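Local atomic coordinates of indole-3-acetic acid-amido synthetase GH3.15 (Arabidopsis thaliana, PDB entry 6E1Q), a protein that conjugates glutamine, and possibly cysteine, to the auxin precursor indole-3-butyric acid, and glutamine to the herbicide 2,4-DB, in an ATP-dependent reaction. Residues F219-E231 and T304-S316. Sequence-based numbering, arbitrary orientation.
Sequences FASSFLKVIKFLE and TMAQYIPLLEFYS
With CG of Tyr-308 anti to its carbonyl carbon (chi1 -55°), the phenol ring turns one face to Ser-221, at the N-terminal end of helix 220-243, and CB of Ser-221 lies over the centre of that face: a CH-pi contact, 3.7 Å from CB to the ring centroid and only 9° off the normal. Ser-221 itself holds OG between backbone N and carbonyl carbon, which leaves it 3.3 Å from SD of Met-305. One water joins the two hydroxyls, hydrogen-bonded to Tyr-308 OH (2.7 Å) and weakly to Ser-221 OG. SD of Met-305 lies 3.6 Å from Phe-219 CB; it is oblique to the Phe-219 ring, a Met-aromatic contact with the centroid 5.2 Å away, and CE meets the ring at CG and CD2.

Further along, the two helices pack at 50°, their axes approaching to 9.7 Å, with no hydrogen bond passing directly between the segments. Both belong to the N-terminal domain of the GH3 fold, a member of the ANL superfamily of adenylating enzymes, and the side chains of Phe-219 and Met-305 lie about 6 Å from those of the ATP-binding residues Ser-98 and Thr-302, respectively. Ala-220 CB fits among Met-305, Tyr-308 and CD2 of Leu-312, while Leu-312 CD1 reaches Phe-223 CB. Leu-224 splits its methyls: CD1 meets Tyr-308 CD1 at 3.6 Å and CD2 packs on Leu-311 CD2. At the far end Ile-227 CD1 makes a CH-pi contact over one face of Tyr-315, whose opposite face is covered near the rim by Phe-314 CD2. Outside the pair, Leu-287 of helix 286-290 touches both Ile-227 and Leu-312, and Met-461 and Met-463 of strand 461-470 in the C-terminal domain touch Leu-311.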
ATOM      1  N   PHE A 219      -1.206   2.068   4.412  1.00 27.36           N
ATOM      2  CA  PHE A 219      -0.693   0.727   4.685  1.00 31.89           C
ATOM      3  C   PHE A 219      -0.867   0.343   6.152  1.00 32.30           C
ATOM      4  O   PHE A 219      -0.922   1.201   7.034  1.00 29.80           O
ATOM      5  CB  PHE A 219       0.797   0.624   4.358  1.00 28.67           C
ATOM      6  CG  PHE A 219       1.212   1.372   3.124  1.00 32.77           C
ATOM      7  CD1 PHE A 219       0.612   1.116   1.904  1.00 32.96           C
ATOM      8  CD2 PHE A 219       2.248   2.295   3.175  1.00 40.87           C
ATOM      9  CE1 PHE A 219       1.013   1.787   0.756  1.00 35.68           C
ATOM     10  CE2 PHE A 219       2.662   2.972   2.028  1.00 33.57           C
ATOM     11  CZ  PHE A 219       2.045   2.719   0.821  1.00 35.58           C
ATOM     12  N   ALA A 220      -0.889  -0.974   6.405  1.00 27.04           N
ATOM     13  CA  ALA A 220      -0.817  -1.472   7.781  1.00 26.04           C
ATOM     14  C   ALA A 220       0.335  -0.825   8.553  1.00 31.42           C
ATOM     15  O   ALA A 220       0.163  -0.393   9.696  1.00 28.86           O
ATOM     16  CB  ALA A 220      -0.666  -2.996   7.785  1.00 23.65           C
ATOM     17  N   SER A 221       1.518  -0.728   7.940  1.00 28.62           N
ATOM     18  CA  SER A 221       2.657  -0.179   8.663  1.00 28.02           C
ATOM     19  C   SER A 221       2.510   1.314   8.920  1.00 39.93           C
ATOM     20  O   SER A 221       3.171   1.840   9.826  1.00 32.36           O
ATOM     21  CB  SER A 221       3.960  -0.475   7.902  1.00 33.01           C
ATOM     22  OG  SER A 221       3.906  -0.038   6.558  1.00 34.46           O
ATOM     23  N   SER A 222       1.646   1.999   8.158  1.00 36.41           N
ATOM     24  CA  SER A 222       1.432   3.429   8.376  1.00 37.41           C
ATOM     25  C   SER A 222       0.944   3.708   9.782  1.00 34.57           C
ATOM     26  O   SER A 222       1.283   4.745  10.361  1.00 37.37           O
ATOM     27  CB  SER A 222       0.424   3.999   7.364  1.00 38.53           C
ATOM     28  OG  SER A 222       0.699   3.549   6.048  1.00 33.08           O
ATOM     29  N   PHE A 223       0.137   2.804  10.342  1.00 34.62           N
ATOM     30  CA  PHE A 223      -0.409   3.001  11.679  1.00 31.76           C
ATOM     31  C   PHE A 223       0.664   2.946  12.756  1.00 38.66           C
ATOM     32  O   PHE A 223       0.545   3.638  13.775  1.00 41.62           O
ATOM     33  CB  PHE A 223      -1.481   1.957  11.961  1.00 32.14           C
ATOM     34  CG  PHE A 223      -2.757   2.222  11.243  1.00 36.47           C
ATOM     35  CD1 PHE A 223      -3.609   3.215  11.684  1.00 30.53           C
ATOM     36  CD2 PHE A 223      -3.090   1.512  10.101  1.00 40.01           C
ATOM     37  CE1 PHE A 223      -4.776   3.479  11.023  1.00 36.61           C
ATOM     38  CE2 PHE A 223      -4.281   1.766   9.427  1.00 35.20           C
ATOM     39  CZ  PHE A 223      -5.120   2.755   9.886  1.00 36.83           C
ATOM     40  N   LEU A 224       1.726   2.167  12.540  1.00 44.19           N
ATOM     41  CA  LEU A 224       2.779   2.054  13.546  1.00 47.28           C
ATOM     42  C   LEU A 224       3.508   3.372  13.737  1.00 45.12           C
ATOM     43  O   LEU A 224       3.931   3.699  14.848  1.00 38.76           O
ATOM     44  CB  LEU A 224       3.772   0.965  13.149  1.00 44.84           C
ATOM     45  CG  LEU A 224       3.091  -0.290  12.640  1.00 44.84           C
ATOM     46  CD1 LEU A 224       4.129  -1.316  12.171  1.00 49.53           C
ATOM     47  CD2 LEU A 224       2.185  -0.839  13.722  1.00 41.95           C
ATOM     48  N   LYS A 225       3.695   4.124  12.652  1.00 32.77           N
ATOM     49  CA  LYS A 225       4.294   5.446  12.750  1.00 38.56           C
ATOM     50  C   LYS A 225       3.384   6.408  13.522  1.00 39.10           C
ATOM     51  O   LYS A 225       3.860   7.210  14.323  1.00 37.27           O
ATOM     52  CB  LYS A 225       4.598   5.948  11.337  1.00 46.21           C
ATOM     53  CG  LYS A 225       5.332   7.247  11.254  1.00 54.02           C
ATOM     54  CD  LYS A 225       6.751   7.110  11.741  1.00 64.99           C
ATOM     55  CE  LYS A 225       7.515   8.411  11.605  1.00 63.41           C
ATOM     56  NZ  LYS A 225       8.903   8.310  12.163  1.00 72.13           N
ATOM     57  N   VAL A 226       2.071   6.304  13.328  1.00 27.31           N
ATOM     58  CA  VAL A 226       1.130   7.111  14.095  1.00 27.50           C
ATOM     59  C   VAL A 226       1.202   6.755  15.577  1.00 33.19           C
ATOM     60  O   VAL A 226       1.239   7.633  16.446  1.00 27.25           O
ATOM     61  CB  VAL A 226      -0.296   6.921  13.540  1.00 24.81           C
ATOM     62  CG1 VAL A 226      -1.300   7.598  14.440  1.00 29.83           C
ATOM     63  CG2 VAL A 226      -0.403   7.523  12.126  1.00 32.37           C
ATOM     64  N   ILE A 227       1.241   5.464  15.884  1.00 30.43           N
ATOM     65  CA  ILE A 227       1.264   5.024  17.275  1.00 34.44           C
ATOM     66  C   ILE A 227       2.571   5.434  17.945  1.00 36.45           C
ATOM     67  O   ILE A 227       2.587   5.860  19.109  1.00 34.06           O
ATOM     68  CB  ILE A 227       1.043   3.502  17.327  1.00 39.18           C
ATOM     69  CG1 ILE A 227      -0.379   3.176  16.882  1.00 37.69           C
ATOM     70  CG2 ILE A 227       1.360   2.951  18.726  1.00 39.41           C
ATOM     71  CD1 ILE A 227      -0.698   1.718  16.863  1.00 34.84           C
ATOM     72  N   LYS A 228       3.686   5.316  17.222  1.00 28.40           N
ATOM     73  CA  LYS A 228       4.960   5.760  17.767  1.00 33.44           C
ATOM     74  C   LYS A 228       4.914   7.243  18.131  1.00 32.20           C
ATOM     75  O   LYS A 228       5.385   7.637  19.204  1.00 29.19           O
ATOM     76  CB  LYS A 228       6.084   5.480  16.772  1.00 42.45           C
ATOM     77  CG  LYS A 228       7.487   5.568  17.383  1.00 67.29           C
ATOM     78  CD  LYS A 228       8.257   6.812  16.920  1.00 75.16           C
ATOM     79  CE  LYS A 228       9.742   6.744  17.300  1.00 79.18           C
ATOM     80  NZ  LYS A 228      10.045   7.278  18.665  1.00 76.51           N
ATOM     81  N   PHE A 229       4.347   8.080  17.257  1.00 27.05           N
ATOM     82  CA  PHE A 229       4.206   9.495  17.586  1.00 30.80           C
ATOM     83  C   PHE A 229       3.343   9.689  18.835  1.00 29.93           C
ATOM     84  O   PHE A 229       3.672  10.497  19.713  1.00 30.03           O
ATOM     85  CB  PHE A 229       3.622  10.249  16.389  1.00 30.13           C
ATOM     86  CG  PHE A 229       3.811  11.731  16.460  1.00 33.05           C
ATOM     87  CD1 PHE A 229       2.885  12.528  17.120  1.00 32.47           C
ATOM     88  CD2 PHE A 229       4.918  12.333  15.879  1.00 37.71           C
ATOM     89  CE1 PHE A 229       3.045  13.894  17.195  1.00 34.47           C
ATOM     90  CE2 PHE A 229       5.095  13.715  15.951  1.00 37.05           C
ATOM     91  CZ  PHE A 229       4.153  14.495  16.605  1.00 37.71           C
ATOM     92  N   LEU A 230       2.239   8.949  18.942  1.00 31.33           N
ATOM     93  CA  LEU A 230       1.386   9.065  20.122  1.00 30.81           C
ATOM     94  C   LEU A 230       2.138   8.699  21.394  1.00 34.05           C
ATOM     95  O   LEU A 230       2.002   9.378  22.422  1.00 30.22           O
ATOM     96  CB  LEU A 230       0.162   8.167  19.978  1.00 30.52           C
ATOM     97  CG  LEU A 230      -1.055   8.724  19.270  1.00 39.22           C
ATOM     98  CD1 LEU A 230      -2.048   7.585  19.038  1.00 42.98           C
ATOM     99  CD2 LEU A 230      -1.673   9.875  20.065  1.00 33.77           C
ATOM    100  N   GLU A 231       2.916   7.607  21.350  1.00 28.28           N
ATOM    101  CA  GLU A 231       3.687   7.194  22.517  1.00 38.34           C
ATOM    102  C   GLU A 231       4.580   8.324  23.011  1.00 33.20           C
ATOM    103  O   GLU A 231       4.752   8.501  24.221  1.00 35.75           O
ATOM    104  CB  GLU A 231       4.541   5.956  22.195  1.00 32.62           C
ATOM    105  CG  GLU A 231       3.764   4.650  22.109  1.00 45.06           C
ATOM    106  CD  GLU A 231       4.601   3.493  21.535  1.00 55.90           C
ATOM    107  OE1 GLU A 231       5.611   3.754  20.851  1.00 59.73           O
ATOM    108  OE2 GLU A 231       4.238   2.323  21.755  1.00 61.42           O
ATOM    109  N   THR A 304       3.698  -7.408   1.114  1.00 31.06           N
ATOM    110  CA  THR A 304       4.670  -7.051   2.144  1.00 27.22           C
ATOM    111  C   THR A 304       3.983  -6.578   3.420  1.00 29.90           C
ATOM    112  O   THR A 304       4.496  -6.805   4.522  1.00 29.38           O
ATOM    113  CB  THR A 304       5.631  -5.973   1.621  1.00 31.59           C
ATOM    114  OG1 THR A 304       6.715  -5.790   2.553  1.00 27.92           O
ATOM    115  CG2 THR A 304       4.888  -4.627   1.384  1.00 23.88           C
ATOM    116  N   MET A 305       2.794  -5.977   3.300  1.00 26.77           N
ATOM    117  CA  MET A 305       2.130  -5.439   4.478  1.00 32.25           C
ATOM    118  C   MET A 305       1.535  -6.526   5.360  1.00 34.72           C
ATOM    119  O   MET A 305       1.212  -6.250   6.522  1.00 27.43           O
ATOM    120  CB  MET A 305       1.037  -4.452   4.072  1.00 26.99           C
ATOM    121  CG  MET A 305       1.576  -3.162   3.435  1.00 29.02           C
ATOM    122  SD  MET A 305       2.783  -2.371   4.554  1.00 32.33           S
ATOM    123  CE  MET A 305       3.680  -1.341   3.395  1.00 32.29           C
ATOM    124  N   ALA A 306       1.368  -7.745   4.835  1.00 28.41           N
ATOM    125  CA  ALA A 306       0.851  -8.834   5.666  1.00 32.64           C
ATOM    126  C   ALA A 306       1.718  -9.080   6.889  1.00 36.40           C
ATOM    127  O   ALA A 306       1.225  -9.619   7.888  1.00 36.74           O
ATOM    128  CB  ALA A 306       0.729 -10.128   4.849  1.00 34.11           C
ATOM    129  N   GLN A 307       2.994  -8.683   6.835  1.00 32.91           N
ATOM    130  CA  GLN A 307       3.910  -8.909   7.945  1.00 26.91           C
ATOM    131  C   GLN A 307       3.482  -8.175   9.211  1.00 34.24           C
ATOM    132  O   GLN A 307       3.793  -8.627  10.316  1.00 29.34           O
ATOM    133  CB  GLN A 307       5.320  -8.462   7.558  1.00 32.28           C
ATOM    134  CG  GLN A 307       5.968  -9.312   6.457  1.00 40.97           C
ATOM    135  CD  GLN A 307       6.270 -10.749   6.904  1.00 50.16           C
ATOM    136  OE1 GLN A 307       6.714 -10.991   8.039  1.00 46.68           O
ATOM    137  NE2 GLN A 307       6.038 -11.702   6.005  1.00 40.99           N
ATOM    138  N   TYR A 308       2.799  -7.039   9.074  1.00 27.14           N
ATOM    139  CA  TYR A 308       2.445  -6.194  10.204  1.00 29.77           C
ATOM    140  C   TYR A 308       1.105  -6.559  10.819  1.00 31.09           C
ATOM    141  O   TYR A 308       0.699  -5.935  11.806  1.00 36.12           O
ATOM    142  CB  TYR A 308       2.431  -4.729   9.770  1.00 23.14           C
ATOM    143  CG  TYR A 308       3.746  -4.318   9.131  1.00 31.15           C
ATOM    144  CD1 TYR A 308       4.850  -3.995   9.912  1.00 23.08           C
ATOM    145  CD2 TYR A 308       3.893  -4.299   7.733  1.00 35.33           C
ATOM    146  CE1 TYR A 308       6.073  -3.647   9.314  1.00 32.75           C
ATOM    147  CE2 TYR A 308       5.102  -3.942   7.122  1.00 27.16           C
ATOM    148  CZ  TYR A 308       6.187  -3.623   7.911  1.00 32.48           C
ATOM    149  OH  TYR A 308       7.381  -3.282   7.304  1.00 28.71           O
ATOM    150  N   ILE A 309       0.417  -7.548  10.264  1.00 26.78           N
ATOM    151  CA  ILE A 309      -0.915  -7.879  10.764  1.00 32.86           C
ATOM    152  C   ILE A 309      -0.892  -8.264  12.251  1.00 35.85           C
ATOM    153  O   ILE A 309      -1.700  -7.702  13.004  1.00 34.63           O
ATOM    154  CB  ILE A 309      -1.557  -8.968   9.873  1.00 31.40           C
ATOM    155  CG1 ILE A 309      -1.950  -8.390   8.518  1.00 31.10           C
ATOM    156  CG2 ILE A 309      -2.777  -9.577  10.550  1.00 31.53           C
ATOM    157  CD1 ILE A 309      -2.387  -9.488   7.534  1.00 35.50           C
ATOM    158  N   PRO A 310      -0.019  -9.159  12.710  1.00 39.28           N
ATOM    159  CA  PRO A 310      -0.056  -9.495  14.149  1.00 41.21           C
ATOM    160  C   PRO A 310       0.133  -8.292  15.051  1.00 38.87           C
ATOM    161  O   PRO A 310      -0.565  -8.163  16.063  1.00 33.96           O
ATOM    162  CB  PRO A 310       1.086 -10.517  14.299  1.00 37.89           C
ATOM    163  CG  PRO A 310       1.182 -11.166  12.958  1.00 33.79           C
ATOM    164  CD  PRO A 310       0.901 -10.049  11.970  1.00 40.15           C
ATOM    165  N   LEU A 311       1.047  -7.390  14.705  1.00 35.71           N
ATOM    166  CA  LEU A 311       1.273  -6.233  15.558  1.00 33.71           C
ATOM    167  C   LEU A 311       0.105  -5.251  15.485  1.00 31.06           C
ATOM    168  O   LEU A 311      -0.320  -4.703  16.513  1.00 28.73           O
ATOM    169  CB  LEU A 311       2.579  -5.549  15.172  1.00 33.50           C
ATOM    170  CG  LEU A 311       2.916  -4.349  16.054  1.00 36.66           C
ATOM    171  CD1 LEU A 311       3.048  -4.750  17.521  1.00 35.68           C
ATOM    172  CD2 LEU A 311       4.182  -3.677  15.540  1.00 39.35           C
ATOM    173  N   LEU A 312      -0.435  -5.023  14.288  1.00 28.83           N
ATOM    174  CA  LEU A 312      -1.567  -4.112  14.174  1.00 30.22           C
ATOM    175  C   LEU A 312      -2.783  -4.670  14.906  1.00 35.47           C
ATOM    176  O   LEU A 312      -3.537  -3.917  15.535  1.00 30.20           O
ATOM    177  CB  LEU A 312      -1.879  -3.843  12.701  1.00 30.70           C
ATOM    178  CG  LEU A 312      -3.027  -2.897  12.360  1.00 33.61           C
ATOM    179  CD1 LEU A 312      -2.829  -1.552  13.065  1.00 35.46           C
ATOM    180  CD2 LEU A 312      -3.156  -2.711  10.843  1.00 26.54           C
ATOM    181  N   GLU A 313      -2.971  -5.995  14.872  1.00 26.28           N
ATOM    182  CA  GLU A 313      -4.079  -6.582  15.623  1.00 28.62           C
ATOM    183  C   GLU A 313      -3.879  -6.388  17.121  1.00 32.50           C
ATOM    184  O   GLU A 313      -4.843  -6.173  17.858  1.00 32.74           O
ATOM    185  CB  GLU A 313      -4.229  -8.070  15.285  1.00 28.46           C
ATOM    186  CG  GLU A 313      -4.714  -8.314  13.848  1.00 35.24           C
ATOM    187  CD  GLU A 313      -4.985  -9.786  13.525  1.00 41.88           C
ATOM    188  OE1 GLU A 313      -4.420 -10.669  14.203  1.00 44.27           O
ATOM    189  OE2 GLU A 313      -5.749 -10.056  12.567  1.00 44.08           O
ATOM    190  N   PHE A 314      -2.634  -6.470  17.587  1.00 29.83           N
ATOM    191  CA  PHE A 314      -2.340  -6.194  18.990  1.00 29.12           C
ATOM    192  C   PHE A 314      -2.812  -4.795  19.388  1.00 36.37           C
ATOM    193  O   PHE A 314      -3.425  -4.607  20.447  1.00 35.54           O
ATOM    194  CB  PHE A 314      -0.838  -6.351  19.231  1.00 34.38           C
ATOM    195  CG  PHE A 314      -0.383  -5.892  20.589  1.00 37.40           C
ATOM    196  CD1 PHE A 314      -0.624  -6.660  21.709  1.00 30.27           C
ATOM    197  CD2 PHE A 314       0.281  -4.682  20.742  1.00 36.29           C
ATOM    198  CE1 PHE A 314      -0.196  -6.240  22.965  1.00 32.29           C
ATOM    199  CE2 PHE A 314       0.704  -4.268  21.977  1.00 35.47           C
ATOM    200  CZ  PHE A 314       0.465  -5.060  23.097  1.00 32.36           C
ATOM    201  N   TYR A 315      -2.536  -3.798  18.551  1.00 30.61           N
ATOM    202  CA  TYR A 315      -2.989  -2.438  18.831  1.00 34.92           C
ATOM    203  C   TYR A 315      -4.475  -2.224  18.557  1.00 36.46           C
ATOM    204  O   TYR A 315      -5.016  -1.204  18.984  1.00 31.17           O
ATOM    205  CB  TYR A 315      -2.182  -1.440  17.996  1.00 32.04           C
ATOM    206  CG  TYR A 315      -0.742  -1.326  18.428  1.00 29.34           C
ATOM    207  CD1 TYR A 315      -0.412  -1.045  19.749  1.00 36.35           C
ATOM    208  CD2 TYR A 315       0.292  -1.536  17.525  1.00 36.56           C
ATOM    209  CE1 TYR A 315       0.924  -0.949  20.149  1.00 38.64           C
ATOM    210  CE2 TYR A 315       1.618  -1.438  17.916  1.00 37.13           C
ATOM    211  CZ  TYR A 315       1.928  -1.158  19.219  1.00 37.98           C
ATOM    212  OH  TYR A 315       3.251  -1.069  19.596  1.00 48.15           O
ATOM    213  N   SER A 316      -5.143  -3.157  17.871  1.00 30.03           N
ATOM    214  CA  SER A 316      -6.479  -2.914  17.344  1.00 35.03           C
ATOM    215  C   SER A 316      -7.583  -3.177  18.353  1.00 36.59           C
ATOM    216  O   SER A 316      -8.685  -2.644  18.188  1.00 38.03           O
ATOM    217  CB  SER A 316      -6.737  -3.791  16.120  1.00 39.27           C
ATOM    218  OG  SER A 316      -7.192  -5.080  16.530  1.00 51.99           O
TER
HETATM  219  O   HOH W   1       6.597  -1.528   5.355  1.00 36.35           O